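Local coordinates for putative N-acetylneuraminate lyase ([Ruminococcus] gnavus ATCC 29149, PDB 6RB7), which is a putative lyase of the dihydrodipicolinate synthetase family, built as a tetramer of (beta/alpha)8-barrel subunits, at residues 152-155 and 156-160; 116-119 and 120-124; 178-182 and 183-187; 85-88 and 89-93; 65-69 and 70-74. One frame throughout, in Å; residues are numbered along the deposited sequence.

How the contacts relate
Along the chain the five contacts follow in series, and none nests within or crosses another. Contact 5 comes first and turns the end of helix 57-70 toward strand 74-77. Contact 4 starts helix 89-103, contact 2 starts helix 118-130, contact 1 lies within helix 148-160, and contact 3 starts helix 182-188. Each is local and closes no long loop. Neighbouring outer helices of the barrel meet where Glu123 of contact 2 forms a salt bridge with Lys93 of contact 4. Contact 1 touches both contact 2 and contact 3, whereas contact 5 stands apart, its centre about 33 Å from that of contact 3. Contacts 1, 2 and 4 also reach the second subunit.

Contact 1. Residues 152-155 and 156-160; sequences AQYW and NAISA
Tyr154 and Ile158, one helical turn apart, make the main side-chain contact. The methyl CD1 of Ile158 stands over the middle of the tyrosine ring in a CH-pi contact, 3.7 Å from the ring centroid and 9° off its normal. The ring reaches this place because Tyr154 CG lies anti to the backbone N (chi1 172°), while the extended arm of Ile158 carries CD1 across to it. The backbone supplies four i to i+4 hydrogen bonds, from Asn156 N to Ala152 O (2.8 Å) through Ser159 N to Trp155 O (2.9 Å). Each buried ring has a polar partner: Tyr154 OH bonds Cys115 O in the loop after strand 108-112, and Trp155 NE1 bonds Ile139 O in the loop after strand 135-138. Gln153 NE2 bonds Glu308 of the second subunit. Helix 148-160 is the crossover between strands 135-138 and 166-171, a beta-alpha-beta unit typical of the (beta/alpha)8 barrel.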
loop_
_atom_site.group_PDB
_atom_site.type_symbol
_atom_site.label_atom_id
_atom_site.label_comp_id
_atom_site.label_asym_id
_atom_site.label_seq_id
_atom_site.Cartn_x
_atom_site.Cartn_y
_atom_site.Cartn_z
ATOM N N ALA A 152 20.178 -10.999 -0.210
ATOM C CA ALA A 152 21.217 -11.645 -1.024
ATOM C C ALA A 152 21.998 -12.643 -0.182
ATOM O O ALA A 152 22.303 -13.744 -0.654
ATOM C CB ALA A 152 22.154 -10.620 -1.618
ATOM N N GLN A 153 22.305 -12.296 1.059
ATOM C CA GLN A 153 23.102 -13.216 1.929
ATOM C C GLN A 153 22.281 -14.488 2.153
ATOM O O GLN A 153 22.858 -15.573 2.135
ATOM C CB GLN A 153 23.477 -12.506 3.242
ATOM C CG GLN A 153 24.040 -13.426 4.306
ATOM C CD GLN A 153 24.191 -12.731 5.654
ATOM O OE1 GLN A 153 24.351 -11.521 5.742
ATOM N NE2 GLN A 153 24.102 -13.489 6.735
ATOM N N TYR A 154 20.971 -14.370 2.369
ATOM C CA TYR A 154 20.086 -15.523 2.604
ATOM C C TYR A 154 20.109 -16.430 1.371
ATOM O O TYR A 154 20.403 -17.624 1.459
ATOM C CB TYR A 154 18.697 -15.016 2.915
ATOM C CG TYR A 154 17.559 -16.005 3.012
ATOM C CD1 TYR A 154 17.361 -16.810 4.119
ATOM C CD2 TYR A 154 16.567 -16.018 2.030
ATOM C CE1 TYR A 154 16.215 -17.586 4.253
ATOM C CE2 TYR A 154 15.428 -16.805 2.140
ATOM C CZ TYR A 154 15.243 -17.585 3.266
ATOM O OH TYR A 154 14.113 -18.333 3.442
ATOM N N TRP A 155 19.840 -15.865 0.198
ATOM C CA TRP A 155 19.826 -16.672 -1.053
ATOM C C TRP A 155 21.198 -17.284 -1.327
ATOM O O TRP A 155 21.266 -18.443 -1.736
ATOM C CB TRP A 155 19.318 -15.840 -2.210
ATOM C CG TRP A 155 17.856 -15.530 -2.133
ATOM C CD1 TRP A 155 16.886 -16.254 -1.513
ATOM C CD2 TRP A 155 17.189 -14.411 -2.742
ATOM N NE1 TRP A 155 15.665 -15.664 -1.722
ATOM C CE2 TRP A 155 15.817 -14.561 -2.506
ATOM C CE3 TRP A 155 17.614 -13.321 -3.520
ATOM C CZ2 TRP A 155 14.864 -13.621 -2.920
ATOM C CZ3 TRP A 155 16.680 -12.417 -3.953
ATOM C CH2 TRP A 155 15.327 -12.559 -3.649
ATOM N N ASN A 156 22.250 -16.503 -1.160
ATOM C CA ASN A 156 23.609 -17.012 -1.428
ATOM C C ASN A 156 23.957 -18.119 -0.432
ATOM O O ASN A 156 24.699 -19.058 -0.827
ATOM C CB ASN A 156 24.621 -15.884 -1.526
ATOM C CG ASN A 156 24.544 -15.155 -2.845
ATOM O OD1 ASN A 156 24.667 -13.901 -2.856
ATOM N ND2 ASN A 156 24.359 -15.876 -3.927
ATOM N N ALA A 157 23.521 -18.033 0.818
ATOM C CA ALA A 157 23.789 -19.077 1.825
ATOM C C ALA A 157 23.079 -20.346 1.431
ATOM O O ALA A 157 23.633 -21.464 1.524
ATOM C CB ALA A 157 23.398 -18.646 3.213
ATOM N N ILE A 158 21.828 -20.211 0.974
ATOM C CA ILE A 158 21.054 -21.388 0.532
ATOM C C ILE A 158 21.757 -21.993 -0.694
ATOM O O ILE A 158 21.969 -23.222 -0.732
ATOM C CB ILE A 158 19.600 -20.960 0.221
ATOM C CG1 ILE A 158 18.909 -20.512 1.506
ATOM C CG2 ILE A 158 18.849 -22.079 -0.465
ATOM C CD1 ILE A 158 17.571 -19.819 1.287
ATOM N N SER A 159 22.152 -21.168 -1.654
ATOM C CA SER A 159 22.812 -21.642 -2.884
ATOM C C SER A 159 24.133 -22.353 -2.513
ATOM O O SER A 159 24.436 -23.399 -3.135
ATOM C CB SER A 159 23.031 -20.500 -3.819
ATOM O OG SER A 159 23.754 -20.930 -4.986
ATOM N N ALA A 160 24.888 -21.826 -1.561
ATOM C CA ALA A 160 26.211 -22.412 -1.200
ATOM C C ALA A 160 26.016 -23.800 -0.568
ATOM O O ALA A 160 26.992 -24.575 -0.573
ATOM C CB ALA A 160 26.924 -21.489 -0.241
#

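Contact 2. Residues 116-119 and 120-124; sequences NNTK and DSQEL
Asp120 meets Asn117 at the start of the helix, where its backbone N donates to Asn117 OD1 (2.8 Å, N-H...O 163°). This is the N-cap bond. The Asp120 carboxylate crosses the amide with the two planes 59° apart. One water bridges the amide and the carboxylate, from Asn117 ND2 to Asp120 OD1, and a second bridges Asn117 N and Asp120 OD2, donating to the latter at 2.8 Å. A carboxylate at this end of a helix would probably be favoured by the helix dipole. Lys119 crosses Asp120 at a slant. Its CG, set between its own backbone N and carbonyl carbon (chi1 63°), lies 3.3 Å from Asp120 N; the chain beyond is extended, and NZ ends 5.7 Å from Asp120 OD1, opposite charges near each other but not in contact. Thr118 CG2 lies 3.8 Å from Gln122 OE1, the two side chains also slanting across each other, and that same OE1 lies 3.4 Å from Lys119 CA. Ser121 OG donates to Asn117 O at 2.7 Å and also bonds Cys115 N, which ties the cap to the preceding loop. Asn117 ND2 further bonds Tyr86 O of the second subunit. Helix 118-130 follows strand 108-112 and lies between two neighbours: Thr118 and Ser121 pack on helix 148-160, while Asp120 touches Val89 of helix 89-103.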
loop_
_atom_site.group_PDB
_atom_site.type_symbol
_atom_site.label_atom_id
_atom_site.label_comp_id
_atom_site.label_asym_id
_atom_site.label_seq_id
_atom_site.Cartn_x
_atom_site.Cartn_y
_atom_site.Cartn_z
ATOM N N ASN A 116 11.760 -20.170 7.203
ATOM C CA ASN A 116 11.804 -18.884 7.925
ATOM C C ASN A 116 13.278 -18.520 8.230
ATOM O O ASN A 116 13.656 -17.363 8.071
ATOM C CB ASN A 116 10.995 -18.954 9.216
ATOM C CG ASN A 116 9.495 -18.938 9.048
ATOM O OD1 ASN A 116 8.971 -18.973 7.931
ATOM N ND2 ASN A 116 8.821 -18.743 10.175
ATOM N N ASN A 117 14.063 -19.490 8.715
ATOM C CA ASN A 117 15.489 -19.231 9.024
ATOM C C ASN A 117 16.418 -19.787 7.954
ATOM O O ASN A 117 16.023 -20.565 7.055
ATOM C CB ASN A 117 15.833 -19.648 10.445
ATOM C CG ASN A 117 15.915 -21.138 10.679
ATOM O OD1 ASN A 117 16.228 -21.898 9.754
ATOM N ND2 ASN A 117 15.682 -21.572 11.924
ATOM N N THR A 118 17.650 -19.309 7.991
ATOM C CA THR A 118 18.643 -19.701 6.963
ATOM C C THR A 118 19.078 -21.148 7.183
ATOM O O THR A 118 19.197 -21.878 6.203
ATOM C CB THR A 118 19.825 -18.734 6.991
ATOM O OG1 THR A 118 19.328 -17.409 6.811
ATOM C CG2 THR A 118 20.861 -19.068 5.957
ATOM N N LYS A 119 19.271 -21.582 8.418
ATOM C CA LYS A 119 19.871 -22.936 8.607
ATOM C C LYS A 119 18.921 -24.039 8.142
ATOM O O LYS A 119 19.407 -25.014 7.524
ATOM C CB LYS A 119 20.301 -23.152 10.055
ATOM C CG LYS A 119 19.217 -23.128 11.092
ATOM C CD LYS A 119 19.802 -23.590 12.455
ATOM C CE LYS A 119 18.773 -23.549 13.545
ATOM N NZ LYS A 119 19.355 -24.082 14.799
ATOM N N ASP A 120 17.613 -23.890 8.341
ATOM C CA ASP A 120 16.629 -24.885 7.856
ATOM C C ASP A 120 16.659 -24.868 6.328
ATOM O O ASP A 120 16.558 -25.912 5.686
ATOM C CB ASP A 120 15.224 -24.576 8.326
ATOM C CG ASP A 120 14.913 -24.857 9.782
ATOM O OD1 ASP A 120 15.796 -25.451 10.496
ATOM O OD2 ASP A 120 13.778 -24.516 10.182
ATOM N N SER A 121 16.755 -23.683 5.733
ATOM C CA SER A 121 16.823 -23.545 4.254
ATOM C C SER A 121 18.076 -24.256 3.705
ATOM O O SER A 121 18.010 -24.906 2.642
ATOM C CB SER A 121 16.822 -22.086 3.878
ATOM O OG SER A 121 15.720 -21.375 4.462
ATOM N N GLN A 122 19.229 -24.069 4.354
ATOM C CA GLN A 122 20.478 -24.727 3.937
ATOM C C GLN A 122 20.330 -26.245 4.085
ATOM O O GLN A 122 20.809 -26.994 3.181
ATOM C CB GLN A 122 21.620 -24.218 4.813
ATOM C CG GLN A 122 22.046 -22.770 4.526
ATOM C CD GLN A 122 23.012 -22.292 5.578
ATOM O OE1 GLN A 122 22.700 -22.314 6.769
ATOM N NE2 GLN A 122 24.175 -21.806 5.145
ATOM N N GLU A 123 19.663 -26.715 5.123
ATOM C CA GLU A 123 19.460 -28.178 5.340
ATOM C C GLU A 123 18.643 -28.733 4.181
ATOM O O GLU A 123 19.010 -29.796 3.597
ATOM C CB GLU A 123 18.834 -28.427 6.705
ATOM C CG GLU A 123 18.525 -29.851 6.981
ATOM C CD GLU A 123 18.069 -30.169 8.415
ATOM O OE1 GLU A 123 17.774 -29.214 9.207
ATOM O OE2 GLU A 123 17.949 -31.394 8.738
ATOM N N LEU A 124 17.558 -28.042 3.781
ATOM C CA LEU A 124 16.753 -28.541 2.670
ATOM C C LEU A 124 17.509 -28.430 1.356
ATOM O O LEU A 124 17.308 -29.299 0.513
ATOM C CB LEU A 124 15.417 -27.784 2.639
ATOM C CG LEU A 124 14.450 -28.164 3.748
ATOM C CD1 LEU A 124 13.216 -27.302 3.688
ATOM C CD2 LEU A 124 14.064 -29.655 3.707
HETATM O O HOH W 1 12.867 -21.933 9.875
HETATM O O HOH W 2 15.307 -24.190 13.195
#

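Contact 3. Residues 178-182 and 183-187; sequences VALTQ and NLFVE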
loop_
_atom_site.group_PDB
_atom_site.type_symbol
_atom_site.label_atom_id
_atom_site.label_comp_id
_atom_site.label_asym_id
_atom_site.label_seq_id
_atom_site.Cartn_x
_atom_site.Cartn_y
_atom_site.Cartn_z
ATOM N N VAL A 178 8.760 -7.901 0.597
ATOM C CA VAL A 178 9.950 -7.342 -0.058
ATOM C C VAL A 178 9.954 -7.846 -1.503
ATOM O O VAL A 178 9.459 -8.939 -1.750
ATOM C CB VAL A 178 11.267 -7.691 0.667
ATOM C CG1 VAL A 178 11.368 -7.011 2.022
ATOM C CG2 VAL A 178 11.450 -9.188 0.824
ATOM N N ALA A 179 10.571 -7.070 -2.386
ATOM C CA ALA A 179 10.667 -7.377 -3.826
ATOM C C ALA A 179 12.092 -7.702 -4.226
ATOM O O ALA A 179 13.062 -7.126 -3.707
ATOM C CB ALA A 179 10.138 -6.188 -4.615
ATOM N N LEU A 180 12.207 -8.509 -5.282
ATOM C CA LEU A 180 13.405 -8.563 -6.109
ATOM C C LEU A 180 13.474 -7.300 -6.946
ATOM O O LEU A 180 12.785 -7.188 -7.951
ATOM C CB LEU A 180 13.411 -9.816 -6.985
ATOM C CG LEU A 180 14.644 -9.928 -7.877
ATOM C CD1 LEU A 180 15.907 -10.152 -7.062
ATOM C CD2 LEU A 180 14.459 -11.047 -8.888
ATOM N N THR A 181 14.300 -6.357 -6.519
ATOM C CA THR A 181 14.526 -5.113 -7.285
ATOM C C THR A 181 15.519 -5.368 -8.415
ATOM O O THR A 181 16.264 -6.357 -8.391
ATOM C CB THR A 181 15.073 -4.031 -6.383
ATOM O OG1 THR A 181 16.327 -4.443 -5.825
ATOM C CG2 THR A 181 14.080 -3.683 -5.302
ATOM N N GLN A 182 15.621 -4.418 -9.352
ATOM C CA GLN A 182 16.634 -4.570 -10.421
ATOM C C GLN A 182 18.040 -4.630 -9.827
ATOM O O GLN A 182 18.840 -5.471 -10.259
ATOM C CB GLN A 182 16.520 -3.460 -11.476
ATOM C CG GLN A 182 15.423 -3.690 -12.534
ATOM C CD GLN A 182 15.052 -5.092 -12.991
ATOM O OE1 GLN A 182 15.865 -5.934 -13.466
ATOM N NE2 GLN A 182 13.762 -5.330 -12.856
ATOM N N ASN A 183 18.345 -3.829 -8.806
ATOM C CA ASN A 183 19.690 -3.795 -8.186
ATOM C C ASN A 183 19.961 -5.140 -7.499
ATOM O O ASN A 183 21.099 -5.653 -7.575
ATOM C CB ASN A 183 19.845 -2.687 -7.154
ATOM C CG ASN A 183 19.990 -1.318 -7.786
ATOM O OD1 ASN A 183 20.208 -1.198 -8.985
ATOM N ND2 ASN A 183 19.893 -0.275 -6.975
ATOM N N LEU A 184 18.961 -5.697 -6.796
ATOM C CA LEU A 184 19.181 -6.983 -6.109
ATOM C C LEU A 184 19.380 -8.080 -7.152
ATOM O O LEU A 184 20.204 -8.978 -6.922
ATOM C CB LEU A 184 18.022 -7.256 -5.159
ATOM C CG LEU A 184 18.073 -8.571 -4.405
ATOM C CD1 LEU A 184 19.350 -8.848 -3.671
ATOM C CD2 LEU A 184 16.889 -8.634 -3.448
ATOM N N PHE A 185 18.688 -8.005 -8.293
ATOM C CA PHE A 185 18.870 -9.033 -9.332
ATOM C C PHE A 185 20.282 -8.926 -9.927
ATOM O O PHE A 185 20.893 -9.969 -10.162
ATOM C CB PHE A 185 17.726 -8.960 -10.327
ATOM C CG PHE A 185 17.676 -10.078 -11.336
ATOM C CD1 PHE A 185 18.020 -11.388 -11.018
ATOM C CD2 PHE A 185 17.160 -9.831 -12.601
ATOM C CE1 PHE A 185 17.897 -12.384 -11.965
ATOM C CE2 PHE A 185 17.066 -10.830 -13.540
ATOM C CZ PHE A 185 17.438 -12.107 -13.224
ATOM N N VAL A 186 20.790 -7.709 -10.136
ATOM C CA VAL A 186 22.196 -7.539 -10.595
ATOM C C VAL A 186 23.116 -8.261 -9.617
ATOM O O VAL A 186 24.011 -9.020 -10.048
ATOM C CB VAL A 186 22.569 -6.056 -10.753
ATOM C CG1 VAL A 186 24.088 -5.905 -10.922
ATOM C CG2 VAL A 186 21.831 -5.427 -11.932
ATOM N N GLU A 187 22.935 -8.016 -8.308
ATOM C CA GLU A 187 23.821 -8.640 -7.308
ATOM C C GLU A 187 23.694 -10.163 -7.412
ATOM O O GLU A 187 24.698 -10.892 -7.342
ATOM C CB GLU A 187 23.468 -8.079 -5.935
ATOM C CG GLU A 187 24.305 -8.656 -4.835
ATOM C CD GLU A 187 25.716 -8.086 -4.740
ATOM O OE1 GLU A 187 26.121 -7.253 -5.599
ATOM O OE2 GLU A 187 26.396 -8.482 -3.787
#
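Leu180 and Leu184 meet at about a right angle, CD1 of the first lying 3.8 Å from CG of the second. The same CD1 also rests 3.9 Å from Phe185 CB, so one methyl touches both helical residues. Leu180 gets there from a loop backbone because its CG is anti to the backbone N (chi1 180°). Gln182 and Phe185 run side by side in the same direction, with amide and ring planes 78° apart; Gln182 OE1 comes to the ring edge near its plane, 4.2 Å from CD2. Thr181 O receives Phe185 N at 2.9 Å. Further out, Phe185 makes an edge-to-face pair with Phe210 and a cation-pi contact with Arg189, while Leu180 and Leu184 both pack on Trp155. Thr181, its side chain set about square to that of Leu184, is the N-cap residue: OG1, which also bonds Glu148, takes the capping bond from Leu184 N (3.1 Å) at the start of helix 182-188 on the outside of the barrel.

Contact 4. Residues 85-88 and 89-93; sequences IYQS and VEDRK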
loop_
_atom_site.group_PDB
_atom_site.type_symbol
_atom_site.label_atom_id
_atom_site.label_comp_id
_atom_site.label_asym_id
_atom_site.label_seq_id
_atom_site.Cartn_x
_atom_site.Cartn_y
_atom_site.Cartn_z
ATOM N N ILE A 85 4.945 -23.174 4.020
ATOM C CA ILE A 85 4.899 -22.277 5.206
ATOM C C ILE A 85 4.520 -23.123 6.426
ATOM O O ILE A 85 4.937 -22.833 7.520
ATOM C CB ILE A 85 3.868 -21.147 4.924
ATOM C CG1 ILE A 85 4.341 -20.297 3.742
ATOM C CG2 ILE A 85 3.605 -20.283 6.167
ATOM C CD1 ILE A 85 5.612 -19.564 4.024
ATOM N N TYR A 86 3.683 -24.140 6.229
ATOM C CA TYR A 86 3.025 -24.909 7.294
ATOM C C TYR A 86 3.715 -26.254 7.561
ATOM O O TYR A 86 3.192 -27.055 8.360
ATOM C CB TYR A 86 1.554 -25.111 6.968
ATOM C CG TYR A 86 0.854 -23.825 6.608
ATOM C CD1 TYR A 86 0.830 -22.764 7.505
ATOM C CD2 TYR A 86 0.335 -23.612 5.350
ATOM C CE1 TYR A 86 0.261 -21.556 7.183
ATOM C CE2 TYR A 86 -0.289 -22.427 5.034
ATOM C CZ TYR A 86 -0.311 -21.378 5.935
ATOM O OH TYR A 86 -0.857 -20.170 5.580
ATOM N N GLN A 87 4.854 -26.510 6.915
ATOM C CA GLN A 87 5.517 -27.826 6.972
ATOM C C GLN A 87 6.831 -27.709 7.719
ATOM O O GLN A 87 7.440 -26.631 7.699
ATOM C CB GLN A 87 5.690 -28.419 5.582
ATOM C CG GLN A 87 4.345 -28.916 5.086
ATOM C CD GLN A 87 4.380 -29.444 3.680
ATOM O OE1 GLN A 87 5.439 -29.478 3.054
ATOM N NE2 GLN A 87 3.228 -29.872 3.187
ATOM N N SER A 88 7.220 -28.795 8.369
ATOM C CA SER A 88 8.545 -28.933 8.987
ATOM C C SER A 88 9.581 -29.274 7.919
ATOM O O SER A 88 9.228 -29.709 6.792
ATOM C CB SER A 88 8.485 -29.986 10.062
ATOM O OG SER A 88 8.291 -31.256 9.502
ATOM N N VAL A 89 10.844 -29.150 8.295
ATOM C CA VAL A 89 11.956 -29.640 7.442
ATOM C C VAL A 89 11.722 -31.115 7.146
ATOM O O VAL A 89 11.847 -31.531 5.991
ATOM C CB VAL A 89 13.299 -29.350 8.116
ATOM C CG1 VAL A 89 14.410 -30.108 7.459
ATOM C CG2 VAL A 89 13.577 -27.836 8.128
ATOM N N GLU A 90 11.406 -31.913 8.161
ATOM C CA GLU A 90 11.201 -33.380 7.952
ATOM C C GLU A 90 10.049 -33.622 6.973
ATOM O O GLU A 90 10.222 -34.438 6.072
ATOM C CB GLU A 90 10.985 -34.048 9.305
ATOM C CG GLU A 90 10.707 -35.527 9.182
ATOM C CD GLU A 90 11.934 -36.402 8.953
ATOM O OE1 GLU A 90 13.074 -35.863 8.723
ATOM O OE2 GLU A 90 11.761 -37.647 9.051
ATOM N N ASP A 91 8.929 -32.901 7.103
ATOM C CA ASP A 91 7.789 -33.025 6.166
ATOM C C ASP A 91 8.288 -32.805 4.736
ATOM O O ASP A 91 7.947 -33.565 3.814
ATOM C CB ASP A 91 6.719 -31.980 6.486
ATOM C CG ASP A 91 5.893 -32.169 7.747
ATOM O OD1 ASP A 91 5.822 -33.344 8.236
ATOM O OD2 ASP A 91 5.333 -31.135 8.245
ATOM N N ARG A 92 9.051 -31.721 4.541
ATOM C CA ARG A 92 9.481 -31.317 3.189
ATOM C C ARG A 92 10.481 -32.332 2.622
ATOM O O ARG A 92 10.480 -32.564 1.383
ATOM C CB ARG A 92 10.011 -29.890 3.227
ATOM C CG ARG A 92 8.862 -28.918 3.469
ATOM C CD ARG A 92 9.322 -27.509 3.790
ATOM N NE ARG A 92 9.895 -26.806 2.668
ATOM C CZ ARG A 92 10.170 -25.499 2.674
ATOM N NH1 ARG A 92 9.937 -24.794 3.771
ATOM N NH2 ARG A 92 10.655 -24.935 1.573
ATOM N N LYS A 93 11.324 -32.913 3.454
ATOM C CA LYS A 93 12.227 -33.985 3.001
ATOM C C LYS A 93 11.417 -35.196 2.545
ATOM O O LYS A 93 11.712 -35.732 1.464
ATOM C CB LYS A 93 13.165 -34.398 4.128
ATOM C CG LYS A 93 14.258 -33.399 4.414
ATOM C CD LYS A 93 15.180 -33.903 5.508
ATOM C CE LYS A 93 16.313 -32.961 5.817
ATOM N NZ LYS A 93 17.134 -33.478 6.953
HETATM O O HOH W 3 9.768 -25.739 6.542
#
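Ser88 OG lies between its backbone N and carbonyl carbon (chi1 68°), which places OG within bonding distance of Asp91 N, while Asp91 CG lies anti to its carbonyl carbon (chi1 -72°) and swings back over the first turn. Two reciprocal hydrogen bonds follow. Asp91 N donates to Ser88 OG at 3.0 Å, and Ser88 N donates to Asp91 OD2 at 3.0 Å, nearly straight at 170° but meeting the carboxylate from above its plane. Together they make a capping box. Arg92 N then reaches Ser88 O at 3.0 Å to begin the regular helical bonding. Next to the cap, a water bridges Gln87 O (2.7 Å) and Arg92 NH1 (2.9 Å), and Arg92 NH2 bonds the carbonyls of His112 and Ala114. Asp91 OD2 also forms a salt bridge with Arg307. Serving both a backbone N-H and a guanidinium group, that oxygen is held at the N-terminal end of helix 89-103, where the helix dipole and Arg307 would both probably favour the charged carboxylate.

Contact 5. Residues 65-69 and 70-74; sequences KYFVK and KGVKG
Lys70 lays its aliphatic chain over Tyr66, one turn back along the helix. Its CG stands over one face of the ring, offset toward the rim, 4.2 Å from the centroid in a CH-pi contact. Because the lysine chain bends at chi2 (-65°), CE also comes back to the ring, 3.4 Å from Tyr66 CE1. Beside this pair, Val72 CG2 packs on Phe67 CB at 3.9 Å and meets the ring obliquely; the same methyl lies 3.6 Å from Phe67 O. In the backbone, Lys70 N donates to Tyr66 O at 3.0 Å. Gly71 then leaves the helix with positive phi (74°), a value that favours glycine. Its N donates to Val68 O at 3.1 Å, coming from above the carbonyl plane, and weakly to Phe67 O. This is a Schellman motif, which ends helix 57-70 and turns the chain toward strand 74-77, the helix-to-strand step of a (beta/alpha)8 barrel. The polar ends of the first-shell pair are held further out. Lys70 NZ makes salt bridges with Glu249 and Glu299, and Tyr66 OH bonds Gly245 O, so both side chains have polar partners at their far ends. Val72 packs on Pro248 and Leu252 of helix 248-259, and both Val72 and Phe67 touch Pro43 on strand 41-43.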
loop_
_atom_site.group_PDB
_atom_site.type_symbol
_atom_site.label_atom_id
_atom_site.label_comp_id
_atom_site.label_asym_id
_atom_site.label_seq_id
_atom_site.Cartn_x
_atom_site.Cartn_y
_atom_site.Cartn_z
ATOM N N LYS A 65 3.007 -39.453 -10.048
ATOM C CA LYS A 65 2.689 -40.305 -11.223
ATOM C C LYS A 65 1.615 -39.614 -12.062
ATOM O O LYS A 65 1.638 -39.737 -13.318
ATOM C CB LYS A 65 2.257 -41.681 -10.746
ATOM C CG LYS A 65 3.387 -42.459 -10.119
ATOM C CD LYS A 65 3.043 -43.855 -9.662
ATOM C CE LYS A 65 2.013 -43.857 -8.549
ATOM N NZ LYS A 65 1.657 -45.238 -8.112
ATOM N N TYR A 66 0.682 -38.914 -11.419
ATOM C CA TYR A 66 -0.346 -38.112 -12.120
ATOM C C TYR A 66 0.328 -37.081 -13.014
ATOM O O TYR A 66 -0.010 -36.980 -14.187
ATOM C CB TYR A 66 -1.263 -37.456 -11.102
ATOM C CG TYR A 66 -2.145 -36.326 -11.582
ATOM C CD1 TYR A 66 -3.339 -36.555 -12.227
ATOM C CD2 TYR A 66 -1.782 -35.012 -11.309
ATOM C CE1 TYR A 66 -4.178 -35.512 -12.613
ATOM C CE2 TYR A 66 -2.608 -33.960 -11.694
ATOM C CZ TYR A 66 -3.815 -34.206 -12.333
ATOM O OH TYR A 66 -4.611 -33.155 -12.706
ATOM N N PHE A 67 1.284 -36.332 -12.491
ATOM C CA PHE A 67 1.959 -35.300 -13.307
ATOM C C PHE A 67 2.778 -35.930 -14.433
ATOM O O PHE A 67 2.796 -35.402 -15.549
ATOM C CB PHE A 67 2.813 -34.395 -12.431
ATOM C CG PHE A 67 1.995 -33.386 -11.661
ATOM C CD1 PHE A 67 1.155 -32.518 -12.336
ATOM C CD2 PHE A 67 2.056 -33.321 -10.282
ATOM C CE1 PHE A 67 0.413 -31.574 -11.632
ATOM C CE2 PHE A 67 1.359 -32.325 -9.585
ATOM C CZ PHE A 67 0.488 -31.511 -10.273
ATOM N N VAL A 68 3.433 -37.065 -14.190
ATOM C CA VAL A 68 4.136 -37.782 -15.288
ATOM C C VAL A 68 3.135 -38.162 -16.375
ATOM O O VAL A 68 3.399 -37.886 -17.568
ATOM C CB VAL A 68 4.846 -39.030 -14.751
ATOM C CG1 VAL A 68 5.333 -39.897 -15.889
ATOM C CG2 VAL A 68 5.958 -38.683 -13.797
ATOM N N LYS A 69 2.001 -38.743 -16.005
ATOM C CA LYS A 69 1.021 -39.183 -17.023
ATOM C C LYS A 69 0.377 -37.998 -17.753
ATOM O O LYS A 69 0.050 -38.153 -18.947
ATOM C CB LYS A 69 0.068 -40.190 -16.418
ATOM C CG LYS A 69 0.803 -41.484 -16.034
ATOM C CD LYS A 69 1.618 -42.196 -17.087
ATOM C CE LYS A 69 2.223 -43.475 -16.538
ATOM N NZ LYS A 69 3.037 -44.179 -17.559
ATOM N N LYS A 70 0.279 -36.819 -17.133
ATOM C CA LYS A 70 -0.272 -35.644 -17.816
ATOM C C LYS A 70 0.743 -35.001 -18.748
ATOM O O LYS A 70 0.311 -34.165 -19.554
ATOM C CB LYS A 70 -0.802 -34.639 -16.804
ATOM C CG LYS A 70 -2.010 -35.106 -16.005
ATOM C CD LYS A 70 -3.234 -35.316 -16.854
ATOM C CE LYS A 70 -4.426 -35.669 -15.960
ATOM N NZ LYS A 70 -5.647 -36.075 -16.694
ATOM N N GLY A 71 2.000 -35.382 -18.687
ATOM C CA GLY A 71 2.996 -34.903 -19.663
ATOM C C GLY A 71 3.387 -33.456 -19.421
ATOM O O GLY A 71 3.813 -32.783 -20.393
ATOM N N VAL A 72 3.342 -32.994 -18.176
ATOM C CA VAL A 72 3.884 -31.648 -17.878
ATOM C C VAL A 72 5.414 -31.692 -17.910
ATOM O O VAL A 72 6.010 -32.792 -17.915
ATOM C CB VAL A 72 3.341 -31.111 -16.534
ATOM C CG1 VAL A 72 1.823 -30.947 -16.592
ATOM C CG2 VAL A 72 3.736 -31.983 -15.370
ATOM N N LYS A 73 6.036 -30.513 -17.968
ATOM C CA LYS A 73 7.502 -30.421 -18.114
ATOM C C LYS A 73 8.165 -30.845 -16.820
ATOM O O LYS A 73 9.271 -31.454 -16.857
ATOM C CB LYS A 73 7.904 -29.025 -18.520
ATOM C CG LYS A 73 9.362 -28.843 -18.867
ATOM C CD LYS A 73 9.766 -29.681 -20.091
ATOM C CE LYS A 73 10.839 -29.043 -20.929
ATOM N NZ LYS A 73 11.502 -30.053 -21.790
ATOM N N GLY A 74 7.588 -30.451 -15.704
ATOM C CA GLY A 74 8.224 -30.638 -14.410
ATOM C C GLY A 74 7.277 -30.364 -13.293
ATOM O O GLY A 74 6.089 -30.094 -13.550
#